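PKS (Streptomyces sp. CNQ431, PDB 5YDA) contains an acyltransferase domain, the part crystallised here, which probably selects acyl building blocks, with broad tolerance, for the polyketide synthase of splenocin. Local coordinates at residues Ser168-Tyr180 and Ile215-Arg227. Residues are numbered along the deposited sequence; the frame is centred on the assembly and turned at random.
Sequences STAAFMALFVTEY and IDEALPVVAERIR
Thr169, in the first turn of helix 169-188, meets Arg227 almost at a right angle: its OG1 lies 3.3 Å from Arg227 CG, while its methyl CG2 rests over one face of the guanidinium. That group is held by a salt bridge from NH1 to Glu224 OE1 and by a hydrogen bond from NH2 to the carbonyl of Ala151. Phe172 brings its CB to 3.6 Å from Ile226 CD1, and Ile226 CG2 lies obliquely beside the ring. Met173 is the central knob, set in a hole formed by Leu219, Val222, Ala223 and Ile226. Bends at chi2 (-54°) and chi3 (-58°) fold the thioether chain, bringing SD to within 3.6 Å of Val222 CG1 and turning CE onto Leu219. The Phe176 ring enters between the helices with Val222 CG2 over one face and Leu219 CD2 in plane at the edge, 3.6 Å from CE2; Ile215 CD1, sliding past in the opposite direction, comes equally near CE2. Val177 CG2 touches the same leucine methyl. Tyr180 ends the row in a CH-pi contact, Ile215 CG1 lying 3.9 Å from the ring centroid, over the face; a water bridges Tyr180 OH and Ile215 N, 3.2 Å from each. The segment axes approach to 9.5 Å, their N-to-C directions 138° apart, nearer antiparallel than parallel, with no direct hydrogen bond between them. Helix 201-210 adjoins this apolar seam through Phe176, Tyr180 and Val222. Arg225 NH2 bonds to Ser200 OG, placing the helix pair of this acyltransferase domain beside the probable GxSxG nucleophile elbow between strand 195-198 and helix 201-210.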
loop_
_atom_site.group_PDB
_atom_site.type_symbol
_atom_site.label_atom_id
_atom_site.label_comp_id
_atom_site.label_asym_id
_atom_site.label_seq_id
_atom_site.Cartn_x
_atom_site.Cartn_y
_atom_site.Cartn_z
ATOM N N SER A 168 -6.856 -14.228 11.550
ATOM C CA SER A 168 -8.224 -14.660 11.286
ATOM C C SER A 168 -8.750 -14.048 9.987
ATOM O O SER A 168 -8.166 -13.122 9.424
ATOM C CB SER A 168 -9.142 -14.250 12.432
ATOM O OG SER A 168 -9.233 -12.834 12.468
ATOM N N THR A 169 -9.882 -14.573 9.517
ATOM C CA THR A 169 -10.548 -13.972 8.363
ATOM C C THR A 169 -10.747 -12.470 8.567
ATOM O O THR A 169 -10.468 -11.665 7.666
ATOM C CB THR A 169 -11.895 -14.667 8.116
ATOM O OG1 THR A 169 -11.709 -16.090 8.092
ATOM C CG2 THR A 169 -12.502 -14.216 6.790
ATOM N N ALA A 170 -11.192 -12.079 9.762
ATOM C CA ALA A 170 -11.429 -10.671 10.055
ATOM C C ALA A 170 -10.137 -9.857 10.006
ATOM O O ALA A 170 -10.141 -8.699 9.558
ATOM C CB ALA A 170 -12.088 -10.533 11.430
ATOM N N ALA A 171 -9.026 -10.433 10.492
ATOM C CA ALA A 171 -7.766 -9.698 10.499
ATOM C C ALA A 171 -7.352 -9.334 9.081
ATOM O O ALA A 171 -6.887 -8.217 8.827
ATOM C CB ALA A 171 -6.662 -10.515 11.189
ATOM N N PHE A 172 -7.522 -10.262 8.135
ATOM C CA PHE A 172 -7.085 -9.963 6.782
ATOM C C PHE A 172 -8.099 -9.096 6.055
ATOM O O PHE A 172 -7.705 -8.221 5.276
ATOM C CB PHE A 172 -6.802 -11.256 6.021
ATOM C CG PHE A 172 -5.569 -11.958 6.491
ATOM C CD1 PHE A 172 -4.316 -11.376 6.310
ATOM C CD2 PHE A 172 -5.653 -13.183 7.140
ATOM C CE1 PHE A 172 -3.166 -12.011 6.756
ATOM C CE2 PHE A 172 -4.513 -13.828 7.587
ATOM C CZ PHE A 172 -3.264 -13.244 7.394
ATOM N N MET A 173 -9.403 -9.299 6.317
ATOM C CA MET A 173 -10.405 -8.406 5.735
ATOM C C MET A 173 -10.232 -6.989 6.256
ATOM O O MET A 173 -10.424 -6.024 5.501
ATOM C CB MET A 173 -11.816 -8.925 6.015
ATOM C CG MET A 173 -12.155 -10.232 5.261
ATOM S SD MET A 173 -11.887 -10.110 3.466
ATOM C CE MET A 173 -12.959 -8.718 3.053
ATOM N N ALA A 174 -9.829 -6.839 7.529
ATOM C CA ALA A 174 -9.455 -5.515 8.015
ATOM C C ALA A 174 -8.409 -4.883 7.103
ATOM O O ALA A 174 -8.498 -3.693 6.761
ATOM C CB ALA A 174 -8.932 -5.599 9.456
ATOM N N LEU A 175 -7.411 -5.669 6.682
ATOM C CA LEU A 175 -6.366 -5.106 5.825
ATOM C C LEU A 175 -6.929 -4.745 4.460
ATOM O O LEU A 175 -6.635 -3.665 3.928
ATOM C CB LEU A 175 -5.191 -6.085 5.680
ATOM C CG LEU A 175 -4.094 -5.612 4.719
ATOM C CD1 LEU A 175 -3.358 -4.393 5.278
ATOM C CD2 LEU A 175 -3.114 -6.728 4.445
ATOM N N PHE A 176 -7.758 -5.632 3.890
ATOM C CA PHE A 176 -8.333 -5.363 2.576
ATOM C C PHE A 176 -9.126 -4.061 2.577
ATOM O O PHE A 176 -8.946 -3.214 1.696
ATOM C CB PHE A 176 -9.210 -6.537 2.149
ATOM C CG PHE A 176 -9.908 -6.331 0.838
ATOM C CD1 PHE A 176 -9.208 -6.440 -0.359
ATOM C CD2 PHE A 176 -11.263 -6.023 0.800
ATOM C CE1 PHE A 176 -9.856 -6.245 -1.571
ATOM C CE2 PHE A 176 -11.911 -5.830 -0.402
ATOM C CZ PHE A 176 -11.207 -5.942 -1.594
ATOM N N VAL A 177 -9.959 -3.853 3.601
ATOM C CA VAL A 177 -10.808 -2.668 3.648
ATOM C C VAL A 177 -9.982 -1.426 3.940
ATOM O O VAL A 177 -10.246 -0.344 3.389
ATOM C CB VAL A 177 -11.942 -2.871 4.672
ATOM C CG1 VAL A 177 -12.686 -1.564 4.951
ATOM C CG2 VAL A 177 -12.898 -3.939 4.153
ATOM N N THR A 178 -8.948 -1.556 4.779
ATOM C CA THR A 178 -8.061 -0.416 5.022
ATOM C C THR A 178 -7.414 0.061 3.729
ATOM O O THR A 178 -7.382 1.263 3.443
ATOM C CB THR A 178 -6.979 -0.774 6.054
ATOM O OG1 THR A 178 -7.591 -1.120 7.306
ATOM C CG2 THR A 178 -6.028 0.408 6.254
ATOM N N GLU A 179 -6.881 -0.866 2.936
ATOM C CA GLU A 179 -6.305 -0.504 1.643
ATOM C C GLU A 179 -7.337 0.210 0.776
ATOM O O GLU A 179 -7.069 1.270 0.196
ATOM C CB GLU A 179 -5.827 -1.766 0.942
ATOM C CG GLU A 179 -4.624 -2.352 1.643
ATOM C CD GLU A 179 -4.047 -3.600 0.950
ATOM O OE1 GLU A 179 -4.611 -4.083 -0.047
ATOM O OE2 GLU A 179 -2.996 -4.089 1.391
ATOM N N TYR A 180 -8.536 -0.378 0.675
ATOM C CA TYR A 180 -9.542 0.187 -0.209
ATOM C C TYR A 180 -9.936 1.579 0.264
ATOM O O TYR A 180 -9.953 2.529 -0.531
ATOM C CB TYR A 180 -10.745 -0.754 -0.290
ATOM C CG TYR A 180 -11.744 -0.272 -1.315
ATOM C CD1 TYR A 180 -11.452 -0.326 -2.675
ATOM C CD2 TYR A 180 -12.970 0.262 -0.920
ATOM C CE1 TYR A 180 -12.360 0.142 -3.617
ATOM C CE2 TYR A 180 -13.882 0.725 -1.847
ATOM C CZ TYR A 180 -13.569 0.669 -3.196
ATOM O OH TYR A 180 -14.460 1.128 -4.133
ATOM N N ILE A 215 -16.593 -3.495 -5.492
ATOM C CA ILE A 215 -16.147 -3.710 -4.117
ATOM C C ILE A 215 -17.171 -4.541 -3.350
ATOM O O ILE A 215 -16.807 -5.488 -2.637
ATOM C CB ILE A 215 -15.838 -2.360 -3.423
ATOM C CG1 ILE A 215 -15.375 -2.579 -1.984
ATOM C CG2 ILE A 215 -17.042 -1.411 -3.431
ATOM C CD1 ILE A 215 -14.121 -3.429 -1.854
ATOM N N ASP A 216 -18.469 -4.250 -3.530
ATOM C CA ASP A 216 -19.495 -4.975 -2.777
ATOM C C ASP A 216 -19.533 -6.458 -3.129
ATOM O O ASP A 216 -19.834 -7.290 -2.267
ATOM C CB ASP A 216 -20.879 -4.363 -3.019
ATOM C CG ASP A 216 -21.066 -3.030 -2.322
ATOM O OD1 ASP A 216 -20.089 -2.486 -1.754
ATOM O OD2 ASP A 216 -22.198 -2.514 -2.351
ATOM N N GLU A 217 -19.270 -6.808 -4.388
ATOM C CA GLU A 217 -19.220 -8.220 -4.748
ATOM C C GLU A 217 -17.903 -8.867 -4.331
ATOM O O GLU A 217 -17.893 -10.049 -3.974
ATOM C CB GLU A 217 -19.411 -8.406 -6.259
ATOM C CG GLU A 217 -20.701 -7.841 -6.836
ATOM C CD GLU A 217 -20.850 -8.166 -8.323
ATOM O OE1 GLU A 217 -22.007 -8.321 -8.787
ATOM O OE2 GLU A 217 -19.807 -8.277 -9.026
ATOM N N ALA A 218 -16.794 -8.110 -4.370
ATOM C CA ALA A 218 -15.484 -8.679 -4.040
ATOM C C ALA A 218 -15.376 -9.026 -2.557
ATOM O O ALA A 218 -14.833 -10.084 -2.205
ATOM C CB ALA A 218 -14.370 -7.717 -4.437
ATOM N N LEU A 219 -15.923 -8.174 -1.677
ATOM C CA LEU A 219 -15.782 -8.359 -0.234
ATOM C C LEU A 219 -16.077 -9.786 0.244
ATOM O O LEU A 219 -15.196 -10.397 0.865
ATOM C CB LEU A 219 -16.650 -7.328 0.490
ATOM C CG LEU A 219 -16.123 -5.885 0.535
ATOM C CD1 LEU A 219 -17.230 -4.938 0.969
ATOM C CD2 LEU A 219 -14.927 -5.780 1.489
ATOM N N PRO A 220 -17.247 -10.378 -0.024
ATOM C CA PRO A 220 -17.449 -11.754 0.465
ATOM C C PRO A 220 -16.550 -12.775 -0.226
ATOM O O PRO A 220 -16.194 -13.780 0.396
ATOM C CB PRO A 220 -18.944 -12.027 0.190
ATOM C CG PRO A 220 -19.336 -11.056 -0.869
ATOM C CD PRO A 220 -18.411 -9.870 -0.781
ATOM N N VAL A 221 -16.152 -12.543 -1.476
ATOM C CA VAL A 221 -15.316 -13.510 -2.188
ATOM C C VAL A 221 -13.907 -13.529 -1.607
ATOM O O VAL A 221 -13.333 -14.598 -1.353
ATOM C CB VAL A 221 -15.291 -13.194 -3.694
ATOM C CG1 VAL A 221 -14.244 -14.057 -4.392
ATOM C CG2 VAL A 221 -16.669 -13.420 -4.309
ATOM N N VAL A 222 -13.324 -12.345 -1.401
ATOM C CA VAL A 222 -12.037 -12.259 -0.708
ATOM C C VAL A 222 -12.119 -12.934 0.659
ATOM O O VAL A 222 -11.200 -13.656 1.063
ATOM C CB VAL A 222 -11.602 -10.784 -0.593
ATOM C CG1 VAL A 222 -10.362 -10.654 0.299
ATOM C CG2 VAL A 222 -11.346 -10.206 -1.984
ATOM N N ALA A 223 -13.231 -12.743 1.378
ATOM C CA ALA A 223 -13.377 -13.395 2.676
ATOM C C ALA A 223 -13.324 -14.915 2.547
ATOM O O ALA A 223 -12.647 -15.584 3.334
ATOM C CB ALA A 223 -14.674 -12.960 3.357
ATOM N N GLU A 224 -14.037 -15.486 1.564
ATOM C CA GLU A 224 -13.997 -16.940 1.412
ATOM C C GLU A 224 -12.656 -17.405 0.847
ATOM O O GLU A 224 -12.223 -18.529 1.121
ATOM C CB GLU A 224 -15.148 -17.439 0.517
ATOM C CG GLU A 224 -16.572 -16.994 0.941
ATOM C CD GLU A 224 -16.970 -17.401 2.380
ATOM O OE1 GLU A 224 -17.941 -16.803 2.927
ATOM O OE2 GLU A 224 -16.336 -18.317 2.957
ATOM N N ARG A 225 -11.989 -16.574 0.048
ATOM C CA ARG A 225 -10.646 -16.921 -0.395
ATOM C C ARG A 225 -9.732 -17.135 0.808
ATOM O O ARG A 225 -9.014 -18.139 0.891
ATOM C CB ARG A 225 -10.106 -15.823 -1.311
ATOM C CG ARG A 225 -8.706 -16.075 -1.793
ATOM C CD ARG A 225 -8.255 -14.927 -2.675
ATOM N NE ARG A 225 -6.917 -15.134 -3.203
ATOM C CZ ARG A 225 -5.800 -14.749 -2.591
ATOM N NH1 ARG A 225 -5.862 -14.125 -1.427
ATOM N NH2 ARG A 225 -4.616 -14.981 -3.159
ATOM N N ILE A 226 -9.810 -16.228 1.782
ATOM C CA ILE A 226 -8.992 -16.319 2.988
ATOM C C ILE A 226 -9.307 -17.591 3.760
ATOM O O ILE A 226 -8.399 -18.313 4.187
ATOM C CB ILE A 226 -9.202 -15.059 3.846
ATOM C CG1 ILE A 226 -8.623 -13.838 3.122
ATOM C CG2 ILE A 226 -8.645 -15.249 5.248
ATOM C CD1 ILE A 226 -9.196 -12.518 3.593
ATOM N N ARG A 227 -10.599 -17.898 3.946
ATOM C CA ARG A 227 -10.957 -19.106 4.694
ATOM C C ARG A 227 -10.487 -20.364 3.979
ATOM O O ARG A 227 -10.024 -21.311 4.625
ATOM C CB ARG A 227 -12.467 -19.183 4.922
ATOM C CG ARG A 227 -13.027 -18.067 5.771
ATOM C CD ARG A 227 -14.525 -18.241 5.915
ATOM N NE ARG A 227 -15.051 -17.341 6.930
ATOM C CZ ARG A 227 -16.024 -16.475 6.714
ATOM N NH1 ARG A 227 -16.586 -16.400 5.512
ATOM N NH2 ARG A 227 -16.445 -15.703 7.700
HETATM O O HOH W 1 -15.196 -0.795 -6.554
#